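PDB 3R0O: carnitinyl-CoA dehydratase from Mycobacterium avium, which probably catalyses the reversible dehydration of carnitinyl-CoA to crotonobetainyl-CoA, as a member of the enoyl-CoA hydratase/isomerase (crotonase) family. Local coordinates for residues L27-R32 / T66-K71; E52-D57 / H104-P109; A112-T117 / D130-C135; T117-G122 / S137-L142. One frame throughout, in Å; residues are numbered along the deposited sequence.

Contact 1: L27-R32 / T66-K71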
loop_
_atom_site.group_PDB
_atom_site.type_symbol
_atom_site.label_atom_id
_atom_site.label_comp_id
_atom_site.label_asym_id
_atom_site.label_seq_id
_atom_site.Cartn_x
_atom_site.Cartn_y
_atom_site.Cartn_z
ATOM N N LEU A 27 -8.530 -0.041 29.219
ATOM C CA LEU A 27 -8.121 1.325 28.928
ATOM C C LEU A 27 -6.811 1.661 29.657
ATOM O O LEU A 27 -6.738 1.647 30.907
ATOM C CB LEU A 27 -9.236 2.332 29.327
ATOM C CG LEU A 27 -8.950 3.842 29.212
ATOM C CD1 LEU A 27 -8.776 4.328 27.752
ATOM C CD2 LEU A 27 -10.042 4.675 29.909
ATOM N N ILE A 28 -5.791 1.972 28.874
ATOM C CA ILE A 28 -4.489 2.340 29.405
ATOM C C ILE A 28 -4.292 3.811 29.170
ATOM O O ILE A 28 -4.462 4.267 28.049
ATOM C CB ILE A 28 -3.352 1.602 28.660
ATOM C CG1 ILE A 28 -3.584 0.084 28.717
ATOM C CG2 ILE A 28 -1.988 2.068 29.223
ATOM C CD1 ILE A 28 -2.753 -0.727 27.736
ATOM N N THR A 29 -3.927 4.553 30.215
ATOM C CA THR A 29 -3.727 5.981 30.107
ATOM C C THR A 29 -2.304 6.243 30.523
ATOM O O THR A 29 -1.926 5.965 31.677
ATOM C CB THR A 29 -4.702 6.776 31.029
ATOM O OG1 THR A 29 -6.061 6.461 30.685
ATOM C CG2 THR A 29 -4.481 8.278 30.892
ATOM N N ILE A 30 -1.506 6.782 29.600
ATOM C CA ILE A 30 -0.202 7.312 29.976
ATOM C C ILE A 30 -0.442 8.555 30.810
ATOM O O ILE A 30 -1.089 9.490 30.348
ATOM C CB ILE A 30 0.672 7.651 28.772
ATOM C CG1 ILE A 30 0.924 6.373 27.937
ATOM C CG2 ILE A 30 1.966 8.327 29.265
ATOM C CD1 ILE A 30 1.628 6.631 26.584
ATOM N N ASP A 31 0.047 8.547 32.053
ATOM C CA ASP A 31 -0.326 9.590 33.000
ATOM C C ASP A 31 0.855 10.398 33.509
ATOM O O ASP A 31 1.199 10.325 34.689
ATOM C CB ASP A 31 -1.102 8.980 34.169
ATOM C CG ASP A 31 -1.849 10.037 35.014
ATOM O OD1 ASP A 31 -1.956 11.237 34.634
ATOM O OD2 ASP A 31 -2.334 9.641 36.084
ATOM N N ARG A 32 1.487 11.163 32.615
ATOM C CA ARG A 32 2.541 12.106 33.007
ATOM C C ARG A 32 2.327 13.434 32.285
ATOM O O ARG A 32 3.181 13.860 31.513
ATOM C CB ARG A 32 3.941 11.568 32.686
ATOM C CG ARG A 32 4.325 10.238 33.348
ATOM C CD ARG A 32 5.749 9.814 32.970
ATOM N NE ARG A 32 6.798 10.704 33.479
ATOM C CZ ARG A 32 7.799 11.205 32.750
ATOM N NH1 ARG A 32 7.923 10.922 31.453
ATOM N NH2 ARG A 32 8.696 11.999 33.314
ATOM N N THR A 66 -4.280 5.849 25.643
ATOM C CA THR A 66 -4.441 7.289 25.508
ATOM C C THR A 66 -3.452 8.020 26.434
ATOM O O THR A 66 -2.768 7.380 27.245
ATOM C CB THR A 66 -5.930 7.688 25.806
ATOM O OG1 THR A 66 -6.243 8.973 25.229
ATOM C CG2 THR A 66 -6.224 7.684 27.328
ATOM N N GLY A 67 -3.374 9.351 26.314
ATOM C CA GLY A 67 -2.517 10.177 27.188
ATOM C C GLY A 67 -3.403 11.034 28.078
ATOM O O GLY A 67 -4.496 11.406 27.671
ATOM N N ALA A 68 -2.952 11.325 29.295
ATOM C CA ALA A 68 -3.674 12.242 30.193
ATOM C C ALA A 68 -3.734 13.675 29.636
ATOM O O ALA A 68 -2.790 14.138 28.970
ATOM C CB ALA A 68 -3.038 12.247 31.570
ATOM N N GLY A 69 -4.843 14.361 29.912
ATOM C CA GLY A 69 -5.004 15.764 29.514
ATOM C C GLY A 69 -5.328 15.929 28.027
ATOM O O GLY A 69 -5.670 14.961 27.322
ATOM N N ASP A 70 -5.217 17.167 27.554
ATOM C CA ASP A 70 -5.704 17.532 26.234
ATOM C C ASP A 70 -4.616 18.104 25.370
ATOM O O ASP A 70 -4.890 18.471 24.233
ATOM C CB ASP A 70 -6.822 18.598 26.328
ATOM C CG ASP A 70 -8.112 18.062 26.928
ATOM O OD1 ASP A 70 -8.641 17.022 26.469
ATOM O OD2 ASP A 70 -8.614 18.703 27.864
ATOM N N LYS A 71 -3.395 18.207 25.884
ATOM C CA LYS A 71 -2.341 18.863 25.122
ATOM C C LYS A 71 -1.497 17.884 24.316
ATOM O O LYS A 71 -1.128 18.166 23.165
ATOM C CB LYS A 71 -1.463 19.722 26.044
#
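I30 and T66 are joined through the backbone, the N-H of I30 reaching T66 O at 2.7 Å. Two further hydrogen bonds complete the ladder: T66 N donates to I28 O at 2.9 Å, and A68 N to I30 O at 2.8 Å. I28 and I30 thus use their backbones to grip the neighbouring strand, alternating donor and acceptor as parallel pairing requires. Weaker CA-H...O contacts fill in between, such as T29 CA against T66 O at 3.3 Å. The ladder outlasts the regular strand 62-67, since A68 is already in the loop that follows.

Strands 25-30 and 62-67 are linked by helix 41-56, so the pairing closes a beta-alpha-beta unit of the crotonase fold. I28 turns its side chain to that helix, meeting V47 and A50; isoleucine suits the place, its branched CB favouring the strand and its apolar end the buried helix interface.

Among side chains, T29 and T66 lie side by side and point the same way, with T29 OG1 3.6 Å from T66 CG2. T66 has OG1 anti to its backbone N (chi1 -159°), which places CG2 between the N and the carbonyl carbon, where it also meets L27 CD1 at 4.2 Å. Threonine serves two ends here: its methyl group packs against strand 25-30, while its hydroxyl bonds to A113 O on the next strand.

Beyond the strands, the small A68 turns CB toward D31, whose OD1 comes within 3.4 Å. D31 gets there because its CG stands anti to its backbone N, chi1 -165°.

Contact 2: E52-D57 / H104-P109. With EDO (1,2-ethanediol), chain D.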
loop_
_atom_site.group_PDB
_atom_site.type_symbol
_atom_site.label_atom_id
_atom_site.label_comp_id
_atom_site.label_asym_id
_atom_site.label_seq_id
_atom_site.Cartn_x
_atom_site.Cartn_y
_atom_site.Cartn_z
ATOM N N GLU A 52 0.428 -7.294 28.255
ATOM C CA GLU A 52 0.569 -8.740 28.470
ATOM C C GLU A 52 -0.621 -9.314 29.218
ATOM O O GLU A 52 -1.069 -10.426 28.943
ATOM C CB GLU A 52 1.839 -9.079 29.257
ATOM C CG GLU A 52 3.049 -9.340 28.388
ATOM C CD GLU A 52 2.838 -10.439 27.338
ATOM O OE1 GLU A 52 2.873 -11.641 27.699
ATOM O OE2 GLU A 52 2.654 -10.094 26.151
ATOM N N GLU A 53 -1.079 -8.553 30.201
ATOM C CA GLU A 53 -2.270 -8.884 30.975
ATOM C C GLU A 53 -3.527 -8.881 30.062
ATOM O O GLU A 53 -4.335 -9.804 30.133
ATOM C CB GLU A 53 -2.391 -7.917 32.158
ATOM C CG GLU A 53 -3.651 -8.087 33.041
ATOM C CD GLU A 53 -3.774 -9.486 33.678
ATOM O OE1 GLU A 53 -2.723 -10.076 34.043
ATOM O OE2 GLU A 53 -4.926 -9.982 33.822
ATOM N N ALA A 54 -3.669 -7.868 29.197
ATOM C CA ALA A 54 -4.778 -7.852 28.215
ATOM C C ALA A 54 -4.744 -9.079 27.310
ATOM O O ALA A 54 -5.788 -9.667 27.023
ATOM C CB ALA A 54 -4.750 -6.591 27.375
ATOM N N GLN A 55 -3.542 -9.457 26.869
ATOM C CA GLN A 55 -3.349 -10.642 26.063
ATOM C C GLN A 55 -3.842 -11.887 26.803
ATOM O O GLN A 55 -4.594 -12.680 26.243
ATOM C CB GLN A 55 -1.883 -10.802 25.652
ATOM C CG GLN A 55 -1.514 -12.179 25.020
ATOM C CD GLN A 55 -2.151 -12.429 23.632
ATOM O OE1 GLN A 55 -2.605 -11.509 22.959
ATOM N NE2 GLN A 55 -2.173 -13.691 23.212
ATOM N N ARG A 56 -3.429 -12.028 28.064
ATOM C CA ARG A 56 -3.677 -13.229 28.842
ATOM C C ARG A 56 -5.122 -13.365 29.328
ATOM O O ARG A 56 -5.606 -14.473 29.517
ATOM C CB ARG A 56 -2.737 -13.270 30.052
ATOM N N ASP A 57 -5.790 -12.246 29.581
ATOM C CA ASP A 57 -7.131 -12.301 30.163
ATOM C C ASP A 57 -8.183 -12.546 29.058
ATOM O O ASP A 57 -8.402 -11.656 28.210
ATOM C CB ASP A 57 -7.399 -11.013 30.953
ATOM C CG ASP A 57 -8.741 -11.010 31.664
ATOM O OD1 ASP A 57 -9.645 -11.784 31.304
ATOM O OD2 ASP A 57 -8.905 -10.195 32.576
ATOM N N HIS A 104 5.343 -5.442 20.378
ATOM C CA HIS A 104 4.687 -6.248 21.407
ATOM C C HIS A 104 3.329 -6.642 20.833
ATOM O O HIS A 104 2.292 -6.105 21.216
ATOM C CB HIS A 104 4.578 -5.424 22.711
ATOM C CG HIS A 104 4.092 -6.199 23.908
ATOM N ND1 HIS A 104 4.119 -5.676 25.186
ATOM C CD2 HIS A 104 3.569 -7.446 24.032
ATOM C CE1 HIS A 104 3.644 -6.563 26.044
ATOM N NE2 HIS A 104 3.289 -7.639 25.369
ATOM N N PHE A 105 3.339 -7.570 19.870
ATOM C CA PHE A 105 2.073 -7.996 19.249
ATOM C C PHE A 105 1.160 -8.733 20.258
ATOM O O PHE A 105 1.639 -9.566 21.014
ATOM C CB PHE A 105 2.343 -8.864 18.007
ATOM C CG PHE A 105 1.091 -9.274 17.261
ATOM C CD1 PHE A 105 0.643 -8.536 16.173
ATOM C CD2 PHE A 105 0.374 -10.398 17.652
ATOM C CE1 PHE A 105 -0.506 -8.911 15.483
ATOM C CE2 PHE A 105 -0.780 -10.770 16.973
ATOM C CZ PHE A 105 -1.209 -10.043 15.883
ATOM N N ILE A 106 -0.138 -8.394 20.288
ATOM C CA ILE A 106 -1.123 -9.180 21.048
ATOM C C ILE A 106 -2.343 -9.479 20.174
ATOM O O ILE A 106 -2.590 -8.789 19.184
ATOM C CB ILE A 106 -1.566 -8.477 22.354
ATOM C CG1 ILE A 106 -2.296 -7.150 22.085
ATOM C CG2 ILE A 106 -0.358 -8.207 23.257
ATOM C CD1 ILE A 106 -3.090 -6.612 23.303
ATOM N N ASP A 107 -3.125 -10.489 20.555
ATOM C CA ASP A 107 -4.292 -10.901 19.776
ATOM C C ASP A 107 -5.428 -9.885 19.786
ATOM O O ASP A 107 -6.202 -9.810 18.840
ATOM C CB ASP A 107 -4.825 -12.234 20.297
ATOM C CG ASP A 107 -3.867 -13.391 20.050
ATOM O OD1 ASP A 107 -3.203 -13.439 18.991
ATOM O OD2 ASP A 107 -3.806 -14.268 20.915
ATOM N N LYS A 108 -5.521 -9.117 20.871
ATOM C CA LYS A 108 -6.623 -8.182 21.096
ATOM C C LYS A 108 -6.426 -6.903 20.268
ATOM O O LYS A 108 -5.310 -6.405 20.149
ATOM C CB LYS A 108 -6.725 -7.841 22.593
ATOM C CG LYS A 108 -6.526 -9.033 23.549
ATOM C CD LYS A 108 -7.528 -10.175 23.280
ATOM C CE LYS A 108 -7.103 -11.469 24.038
ATOM N NZ LYS A 108 -7.455 -11.387 25.468
ATOM N N PRO A 109 -7.506 -6.385 19.651
ATOM C CA PRO A 109 -7.364 -5.141 18.874
ATOM C C PRO A 109 -6.990 -3.955 19.755
ATOM O O PRO A 109 -7.455 -3.839 20.899
ATOM C CB PRO A 109 -8.767 -4.929 18.285
ATOM C CG PRO A 109 -9.326 -6.223 18.213
ATOM C CD PRO A 109 -8.844 -6.971 19.464
HETATM C C1 EDO D . 0.619 -3.097 20.784
HETATM O O1 EDO D . 0.022 -4.394 20.878
HETATM C C2 EDO D . 0.422 -2.527 19.385
HETATM O O2 EDO D . -0.904 -2.840 18.924
HETATM O O HOH W 1 -7.235 -14.170 25.969
#
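Q55 meets D107 with both ends of its side-chain amide. Its OE1 accepts D107 N at 2.7 Å in a nearly straight bond (168°), while its NE2 donates to D107 OD2 at 2.9 Å, coming from above the carboxylate plane. Glutamine suits the place, since one group both accepts and donates; a bend at chi2 (68°) brings it back over the loop, where OE1 also rests 3.3 Å from I106 CB. The other carboxylate oxygen of D107, OD1, forms a salt bridge with R222.

K108 curls under the last turn of helix 41-56, in the crotonase fold the helix leading into strand 62-67. Its NZ donates to A54 O at 2.9 Å and more weakly to Q55 O at 3.2 Å, with water 1 and V60 O as further partners. A buried ammonium among carbonyls at a helix C-terminus is probably favoured by the helix dipole.

E52, one turn earlier, bends at chi2 so that OE2 takes H104 NE2 at 2.7 Å. The ring lies nearly coplanar with the carboxylate and meets the anti side of OE2; H104 ND1 is held by G100 O, and W96 stacks on the ring. A 1,2-ethanediol molecule, probably from crystallisation, hydrogen-bonds to H104 O through its O1.

Contact 3: A112-T117 / D130-C135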
loop_
_atom_site.group_PDB
_atom_site.type_symbol
_atom_site.label_atom_id
_atom_site.label_comp_id
_atom_site.label_asym_id
_atom_site.label_seq_id
_atom_site.Cartn_x
_atom_site.Cartn_y
_atom_site.Cartn_z
ATOM N N ALA A 112 -5.471 3.447 19.376
ATOM C CA ALA A 112 -4.851 4.638 19.971
ATOM C C ALA A 112 -5.873 5.780 19.978
ATOM O O ALA A 112 -6.404 6.173 18.927
ATOM C CB ALA A 112 -3.560 5.046 19.219
ATOM N N ALA A 113 -6.148 6.306 21.175
ATOM C CA ALA A 113 -7.042 7.432 21.333
ATOM C C ALA A 113 -6.148 8.647 21.513
ATOM O O ALA A 113 -5.684 8.939 22.627
ATOM C CB ALA A 113 -7.958 7.210 22.538
ATOM N N VAL A 114 -5.888 9.325 20.397
ATOM C CA VAL A 114 -4.900 10.404 20.324
ATOM C C VAL A 114 -5.518 11.752 20.769
ATOM O O VAL A 114 -6.208 12.442 19.994
ATOM C CB VAL A 114 -4.254 10.469 18.898
ATOM C CG1 VAL A 114 -3.119 11.517 18.843
ATOM C CG2 VAL A 114 -3.706 9.088 18.490
ATOM N N ASN A 115 -5.279 12.075 22.041
ATOM C CA ASN A 115 -5.863 13.206 22.755
ATOM C C ASN A 115 -5.128 14.527 22.564
ATOM O O ASN A 115 -5.509 15.554 23.156
ATOM C CB ASN A 115 -5.847 12.894 24.255
ATOM C CG ASN A 115 -4.435 12.626 24.773
ATOM O OD1 ASN A 115 -3.845 11.588 24.487
ATOM N ND2 ASN A 115 -3.886 13.574 25.537
ATOM N N GLY A 116 -4.053 14.515 21.785
ATOM C CA GLY A 116 -3.281 15.749 21.568
ATOM C C GLY A 116 -2.116 15.480 20.643
ATOM O O GLY A 116 -2.140 14.513 19.889
ATOM N N THR A 117 -1.104 16.331 20.698
ATOM C CA THR A 117 0.086 16.189 19.858
ATOM C C THR A 117 0.692 14.778 19.967
ATOM O O THR A 117 0.800 14.225 21.076
ATOM C CB THR A 117 1.132 17.284 20.229
ATOM O OG1 THR A 117 0.509 18.569 20.135
ATOM C CG2 THR A 117 2.309 17.281 19.283
ATOM N N ASP A 130 -3.743 -0.843 16.009
ATOM C CA ASP A 130 -4.562 -1.303 14.899
ATOM C C ASP A 130 -5.430 -0.186 14.274
ATOM O O ASP A 130 -5.614 -0.136 13.048
ATOM C CB ASP A 130 -5.434 -2.464 15.346
ATOM C CG ASP A 130 -4.595 -3.633 15.843
ATOM O OD1 ASP A 130 -3.582 -3.942 15.165
ATOM O OD2 ASP A 130 -4.922 -4.205 16.902
ATOM N N LEU A 131 -5.967 0.668 15.136
ATOM C CA LEU A 131 -6.926 1.683 14.768
ATOM C C LEU A 131 -6.548 2.986 15.496
ATOM O O LEU A 131 -5.871 2.960 16.537
ATOM C CB LEU A 131 -8.326 1.197 15.172
ATOM C CG LEU A 131 -8.770 -0.121 14.493
ATOM C CD1 LEU A 131 -9.988 -0.730 15.155
ATOM C CD2 LEU A 131 -9.053 0.111 13.021
ATOM N N VAL A 132 -6.959 4.121 14.945
ATOM C CA VAL A 132 -6.627 5.413 15.558
ATOM C C VAL A 132 -7.779 6.400 15.507
ATOM O O VAL A 132 -8.350 6.610 14.436
ATOM C CB VAL A 132 -5.373 6.090 14.901
ATOM C CG1 VAL A 132 -5.105 7.449 15.573
ATOM C CG2 VAL A 132 -4.145 5.199 14.999
ATOM N N ILE A 133 -8.103 7.011 16.663
ATOM C CA ILE A 133 -9.006 8.159 16.707
ATOM C C ILE A 133 -8.212 9.336 17.250
ATOM O O ILE A 133 -7.504 9.208 18.253
ATOM C CB ILE A 133 -10.280 7.903 17.558
ATOM C CG1 ILE A 133 -11.100 6.777 16.910
ATOM C CG2 ILE A 133 -11.144 9.183 17.626
ATOM C CD1 ILE A 133 -12.386 6.446 17.611
ATOM N N ALA A 134 -8.281 10.457 16.544
ATOM C CA ALA A 134 -7.564 11.654 16.976
ATOM C C ALA A 134 -8.545 12.803 17.218
ATOM O O ALA A 134 -9.590 12.868 16.590
ATOM C CB ALA A 134 -6.507 12.066 15.951
ATOM N N CYS A 135 -8.198 13.689 18.132
ATOM C CA CYS A 135 -8.962 14.899 18.335
ATOM C C CYS A 135 -8.542 15.915 17.263
ATOM O O CYS A 135 -7.509 15.728 16.609
ATOM C CB CYS A 135 -8.741 15.432 19.758
ATOM S SG CYS A 135 -7.021 15.892 20.096
#
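I133 O accepts the N-H of V114 at 2.7 Å, the shortest link between strands 110-114 and 131-135. These are parallel neighbours in the larger sheet of the crotonase fold, and the chain passes between them through short strand 118-119 and helix 121-128. On either side of that bond the ladder runs on: I133 N gives to A112 O at 3.0 Å, C135 N to V114 O at 3.0 Å, and A112 N closes the near end on L131 O.

A112, V114, V132 and A134 share one face of the sheet. V114 CG2 meets V132 CG1 at 3.6 Å, and V114 CB meets A134 CB at 4.0 Å. The branched valines meet through their methyl groups, while the small alanines take part with CB alone, and F140 packs on V114 and A134 from the smaller sheet. The opposite face carries A113 and I133; there the small side chain of A113 lets helix 198-210 come close, through V198 and A202.

Past the strand end, N115 turns away from strand 131-135 to bond G67 N and G69 O. C135 fills in behind it: with chi1 at 62°, SG lies between its own backbone N and carbonyl carbon, 3.4 Å from N115 C.

Contact 4: T117-G122 / S137-L142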
loop_
_atom_site.group_PDB
_atom_site.type_symbol
_atom_site.label_atom_id
_atom_site.label_comp_id
_atom_site.label_asym_id
_atom_site.label_seq_id
_atom_site.Cartn_x
_atom_site.Cartn_y
_atom_site.Cartn_z
ATOM N N THR A 117 -1.104 16.331 20.698
ATOM C CA THR A 117 0.086 16.189 19.858
ATOM C C THR A 117 0.692 14.778 19.967
ATOM O O THR A 117 0.800 14.225 21.076
ATOM C CB THR A 117 1.132 17.284 20.229
ATOM O OG1 THR A 117 0.509 18.569 20.135
ATOM C CG2 THR A 117 2.309 17.281 19.283
ATOM N N ALA A 118 1.058 14.210 18.813
ATOM C CA ALA A 118 1.631 12.865 18.723
ATOM C C ALA A 118 2.811 12.853 17.759
ATOM O O ALA A 118 2.719 12.252 16.678
ATOM C CB ALA A 118 0.578 11.873 18.242
ATOM N N LEU A 119 3.897 13.523 18.133
ATOM C CA LEU A 119 5.077 13.631 17.283
ATOM C C LEU A 119 6.079 12.563 17.718
ATOM O O LEU A 119 6.046 12.112 18.865
ATOM C CB LEU A 119 5.674 15.054 17.321
ATOM C CG LEU A 119 4.725 16.185 16.844
ATOM C CD1 LEU A 119 5.290 17.588 17.020
ATOM C CD2 LEU A 119 4.169 16.020 15.412
ATOM N N GLY A 120 6.906 12.093 16.787
ATOM C CA GLY A 120 7.924 11.101 17.102
ATOM C C GLY A 120 7.387 9.789 17.648
ATOM O O GLY A 120 6.539 9.128 17.019
ATOM N N GLY A 121 7.901 9.401 18.820
ATOM C CA GLY A 121 7.468 8.192 19.523
ATOM C C GLY A 121 5.954 8.087 19.685
ATOM O O GLY A 121 5.406 6.994 19.724
ATOM N N GLY A 122 5.281 9.231 19.749
ATOM C CA GLY A 122 3.842 9.285 19.861
ATOM C C GLY A 122 3.178 8.813 18.589
ATOM O O GLY A 122 2.216 8.079 18.647
ATOM N N SER A 137 -7.264 18.865 17.258
ATOM C CA SER A 137 -5.976 19.548 17.356
ATOM C C SER A 137 -4.756 18.601 17.413
ATOM O O SER A 137 -3.632 19.062 17.577
ATOM C CB SER A 137 -5.989 20.538 18.526
ATOM O OG SER A 137 -5.835 19.821 19.731
ATOM N N ALA A 138 -4.970 17.292 17.254
ATOM C CA ALA A 138 -3.842 16.338 17.225
ATOM C C ALA A 138 -3.029 16.497 15.927
ATOM O O ALA A 138 -3.524 16.969 14.910
ATOM C CB ALA A 138 -4.328 14.918 17.368
ATOM N N SER A 139 -1.770 16.119 15.977
ATOM C CA SER A 139 -0.960 16.082 14.769
ATOM C C SER A 139 0.028 14.949 14.912
ATOM O O SER A 139 0.329 14.514 16.035
ATOM C CB SER A 139 -0.227 17.394 14.562
ATOM O OG SER A 139 0.604 17.660 15.679
ATOM N N PHE A 140 0.512 14.477 13.767
ATOM C CA PHE A 140 1.420 13.360 13.687
ATOM C C PHE A 140 2.664 13.812 12.918
ATOM O O PHE A 140 2.623 14.761 12.132
ATOM C CB PHE A 140 0.724 12.175 12.997
ATOM C CG PHE A 140 -0.581 11.762 13.675
ATOM C CD1 PHE A 140 -0.604 10.713 14.578
ATOM C CD2 PHE A 140 -1.778 12.450 13.410
ATOM C CE1 PHE A 140 -1.793 10.335 15.215
ATOM C CE2 PHE A 140 -2.957 12.106 14.050
ATOM C CZ PHE A 140 -2.974 11.037 14.953
ATOM N N GLY A 141 3.776 13.146 13.173
ATOM C CA GLY A 141 4.983 13.390 12.421
ATOM C C GLY A 141 6.146 12.618 13.013
ATOM O O GLY A 141 6.044 12.048 14.093
ATOM N N LEU A 142 7.243 12.598 12.263
ATOM C CA LEU A 142 8.486 11.979 12.685
ATOM C C LEU A 142 9.605 13.016 12.531
ATOM O O LEU A 142 10.338 13.008 11.536
ATOM C CB LEU A 142 8.750 10.741 11.824
ATOM C CG LEU A 142 7.682 9.652 12.003
ATOM C CD1 LEU A 142 7.913 8.508 11.062
ATOM C CD2 LEU A 142 7.653 9.179 13.444
HETATM O O HOH W 2 -0.793 18.706 17.788
#
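The small second sheet of this crotonase fold sets strand 118-119, short and loosely paired, beside strand 139-141, just before helix 121-128, across the contact between T117-G122 and S137-L142. In relatives, a backbone N-H at the start of this glycine-rich helix helps to form the oxyanion hole, so the contact probably lies close to that site. Two hydrogen bonds join the segments: A118 N to S139 O at 2.9 Å, and G120 N to G141 O at 2.8 Å, which fixes G120 right before the helix. Between them, S123 OG bonds both A118 O and G141 N.

Glycine suits position 120, at the N-cap, because its phi is positive. G141 suits its own place because L119 lays CD2 against the backbone there, 3.7 Å from G141 N. On the other face, A118 CB touches F140 CD1 at 4.0 Å, while the F140 ring extends to A126 of helix 121-128.

At the opposite end the contact turns polar. Water 2 is held by T117 OG1, S139 OG and S137 O, joining three residues whose hydroxyls and carbonyl suit a more exposed edge. At the helix end, L142 CD2 rests 3.7 Å from G120 O.

How the contacts relate
Contacts 1 and 3 belong to one sheet, with strands 62-67 and 110-114 as neighbours; their centres lie 11 Å apart, and N115 of contact 3 ties them together. Contacts 3 and 4 interleave along the chain and share T117, and F140 CZ lies 3.8 Å from A134 CB. K71 O of contact 1 takes T117 N at 3.1 Å, which ties the loop after strand 62-67 to the start of the small sheet. Contact 2 stands apart, about 24 Å from contact 4 centre to centre, although P109 CA comes within 3.3 Å of D130 OD2 of contact 3. By analogy with relatives, contact 4 probably lies beside the active site, with one oxyanion-hole N-H expected at the start of helix 121-128 and the other in the loop after strand 62-67.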